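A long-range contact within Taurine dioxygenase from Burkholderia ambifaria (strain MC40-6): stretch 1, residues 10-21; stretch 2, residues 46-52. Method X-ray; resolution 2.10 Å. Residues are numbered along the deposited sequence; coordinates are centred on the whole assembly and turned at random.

Stretch 1, residues 10-21: RVEPLTCAIGAE
Stretch 2 46-52: RHRVLFL

Gly 19 sits where a side chain would not fit: at phi/psi 96/139 an ideal CB would jam against the carbonyl O of Ile 18 and lie 3.4 Å from Phe 51 CE2. Its bare CA instead approaches Val 49 O at 3.3 Å, a CA-H...O contact with 162° at the hydrogen. Register is parallel, pairing Ala 20 with Leu 50 (CA-CA 5.2 Å) and Glu 21 with Phe 51 (CA-CA 4.5 Å). Three backbone hydrogen bonds fix it: Gly 19 N to His 47 O, 2.9 Å; Ala 20 N to Val 49 O, 3.2 Å; Phe 51 N to Ala 20 O, 2.9 Å. Stretch 2 reaches this strand from a helix ending at His 47, through Arg 48 with positive phi (72/-40).

On the Ala 20 and Leu 50 face, Ala 20 CB lies 4.0 Å from the centroid of the His 47 ring (chi1 m, chi2 -64°), 17° off its normal, hence a CH-pi contact. On the other, Phe 51 (chi1 m, chi2 -75°) brings CD2 to 4.0 Å from Leu 14 CD1 (m, p). Ile 18 (t, t) packs CG1 3.8 Å from Val 49 CG1 (chi1 p). A water donates to Ala 17 O (3.0 Å) and Arg 46 O (2.9 Å) and accepts from Arg 48 NE (2.9 Å), bridging the stretches.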

# COMPACT_ATOMS: atom_id res chain seq x y z
N ARG A 10 7.30 25.29 8.54
CA ARG A 10 6.26 24.40 9.07
C ARG A 10 6.52 22.99 8.57
O ARG A 10 6.72 22.77 7.37
CB ARG A 10 4.87 24.87 8.66
CG ARG A 10 4.54 26.29 9.12
CD ARG A 10 3.04 26.63 9.03
NE ARG A 10 2.52 26.69 7.66
CZ ARG A 10 2.82 27.65 6.78
NH1 ARG A 10 3.66 28.63 7.11
NH2 ARG A 10 2.28 27.62 5.57
N VAL A 11 6.56 22.04 9.50
CA VAL A 11 6.75 20.63 9.17
C VAL A 11 5.45 19.90 9.52
O VAL A 11 5.04 19.89 10.68
CB VAL A 11 7.94 20.02 9.92
CG1 VAL A 11 8.10 18.54 9.54
CG2 VAL A 11 9.23 20.81 9.64
N GLU A 12 4.82 19.30 8.51
CA GLU A 12 3.52 18.65 8.70
C GLU A 12 3.60 17.17 8.33
O GLU A 12 3.54 16.83 7.13
CB GLU A 12 2.43 19.35 7.88
CG GLU A 12 1.91 20.64 8.53
CD GLU A 12 0.59 21.13 7.94
OE1 GLU A 12 -0.08 20.34 7.23
OE2 GLU A 12 0.22 22.29 8.18
N PRO A 13 3.75 16.27 9.30
CA PRO A 13 3.82 14.84 8.96
C PRO A 13 2.54 14.37 8.28
O PRO A 13 1.45 14.85 8.58
CB PRO A 13 4.01 14.16 10.32
CG PRO A 13 4.54 15.24 11.23
CD PRO A 13 3.95 16.53 10.73
N LEU A 14 2.70 13.46 7.32
CA LEU A 14 1.57 12.88 6.60
C LEU A 14 1.00 11.65 7.30
O LEU A 14 -0.20 11.37 7.16
CB LEU A 14 1.98 12.49 5.17
CG LEU A 14 2.03 13.57 4.09
CD1 LEU A 14 3.20 14.53 4.33
CD2 LEU A 14 2.13 12.93 2.73
N THR A 15 1.86 10.90 7.99
CA THR A 15 1.52 9.69 8.74
C THR A 15 2.41 9.68 9.98
O THR A 15 3.36 10.47 10.08
CB THR A 15 1.78 8.41 7.93
OG1 THR A 15 3.20 8.19 7.87
CG2 THR A 15 1.25 8.53 6.50
N CYS A 16 2.16 8.76 10.91
CA CYS A 16 3.02 8.70 12.10
C CYS A 16 4.34 8.01 11.81
O CYS A 16 5.30 8.15 12.58
CB CYS A 16 2.32 7.97 13.25
SG CYS A 16 0.82 8.77 13.86
N ALA A 17 4.44 7.29 10.71
CA ALA A 17 5.62 6.47 10.46
C ALA A 17 6.62 7.13 9.53
O ALA A 17 7.82 6.89 9.66
CB ALA A 17 5.20 5.12 9.88
N ILE A 18 6.17 7.92 8.56
CA ILE A 18 7.03 8.32 7.46
C ILE A 18 6.39 9.46 6.69
O ILE A 18 5.18 9.46 6.42
CB ILE A 18 7.35 7.13 6.53
CG1 ILE A 18 8.24 7.60 5.36
CG2 ILE A 18 6.06 6.47 5.99
CD1 ILE A 18 8.91 6.46 4.59
N GLY A 19 7.22 10.44 6.32
CA GLY A 19 6.81 11.49 5.40
C GLY A 19 6.35 12.74 6.10
O GLY A 19 5.64 12.66 7.11
N ALA A 20 6.75 13.90 5.57
CA ALA A 20 6.27 15.19 6.06
C ALA A 20 6.35 16.20 4.93
O ALA A 20 7.28 16.16 4.11
CB ALA A 20 7.07 15.70 7.25
N GLU A 21 5.37 17.12 4.90
CA GLU A 21 5.37 18.22 3.96
C GLU A 21 6.02 19.44 4.60
O GLU A 21 5.78 19.74 5.78
CB GLU A 21 3.95 18.57 3.48
CG GLU A 21 3.94 19.75 2.50
CD GLU A 21 2.60 20.01 1.80
OE1 GLU A 21 1.65 19.22 1.98
OE2 GLU A 21 2.49 21.05 1.11
N ARG A 46 14.85 12.46 9.95
CA ARG A 46 13.80 12.03 10.88
C ARG A 46 12.58 11.45 10.16
O ARG A 46 11.96 10.50 10.65
CB ARG A 46 13.42 13.20 11.78
CG ARG A 46 12.09 13.12 12.48
CD ARG A 46 11.83 14.44 13.20
NE ARG A 46 12.99 14.83 14.01
CZ ARG A 46 13.36 16.08 14.26
NH1 ARG A 46 12.66 17.10 13.77
NH2 ARG A 46 14.43 16.32 15.01
N HIS A 47 12.19 12.02 9.02
CA HIS A 47 10.92 11.70 8.38
C HIS A 47 11.08 10.88 7.11
O HIS A 47 10.07 10.52 6.48
CB HIS A 47 10.16 12.99 8.06
CG HIS A 47 9.72 13.74 9.28
ND1 HIS A 47 8.81 13.22 10.19
CD2 HIS A 47 10.07 14.96 9.76
CE1 HIS A 47 8.62 14.10 11.16
NE2 HIS A 47 9.38 15.15 10.93
N ARG A 48 12.33 10.57 6.73
CA ARG A 48 12.70 9.68 5.63
C ARG A 48 12.43 10.27 4.24
O ARG A 48 13.25 10.09 3.32
CB ARG A 48 12.00 8.32 5.76
CG ARG A 48 11.92 7.74 7.18
CD ARG A 48 13.24 7.70 7.88
NE ARG A 48 13.12 7.19 9.24
CZ ARG A 48 14.16 6.95 10.04
NH1 ARG A 48 15.38 7.17 9.60
NH2 ARG A 48 13.97 6.48 11.27
N VAL A 49 11.30 10.95 4.06
CA VAL A 49 10.95 11.56 2.78
C VAL A 49 10.23 12.88 3.06
O VAL A 49 9.35 12.94 3.92
CB VAL A 49 10.08 10.62 1.91
CG1 VAL A 49 8.79 10.20 2.62
CG2 VAL A 49 9.76 11.28 0.53
N LEU A 50 10.62 13.93 2.33
CA LEU A 50 10.05 15.26 2.49
C LEU A 50 9.36 15.68 1.19
O LEU A 50 9.85 15.39 0.10
CB LEU A 50 11.13 16.31 2.86
CG LEU A 50 11.90 16.11 4.17
CD1 LEU A 50 13.06 17.13 4.29
CD2 LEU A 50 10.96 16.22 5.38
N PHE A 51 8.22 16.35 1.33
CA PHE A 51 7.41 16.78 0.19
C PHE A 51 7.22 18.29 0.21
O PHE A 51 7.08 18.90 1.28
CB PHE A 51 6.03 16.10 0.19
CG PHE A 51 6.10 14.60 0.23
CD1 PHE A 51 6.47 13.89 -0.88
CD2 PHE A 51 5.80 13.91 1.40
CE1 PHE A 51 6.53 12.52 -0.85
CE2 PHE A 51 5.86 12.54 1.45
CZ PHE A 51 6.24 11.84 0.33
N LEU A 52 7.21 18.89 -0.97
CA LEU A 52 6.93 20.31 -1.10
C LEU A 52 6.03 20.54 -2.30
O LEU A 52 6.17 19.87 -3.33
CB LEU A 52 8.23 21.12 -1.26
CG LEU A 52 9.23 21.09 -0.10
CD1 LEU A 52 10.21 19.91 -0.19
CD2 LEU A 52 9.97 22.40 -0.05
O HOH W 1 6.12 11.11 9.52
O HOH W 2 10.53 8.01 10.32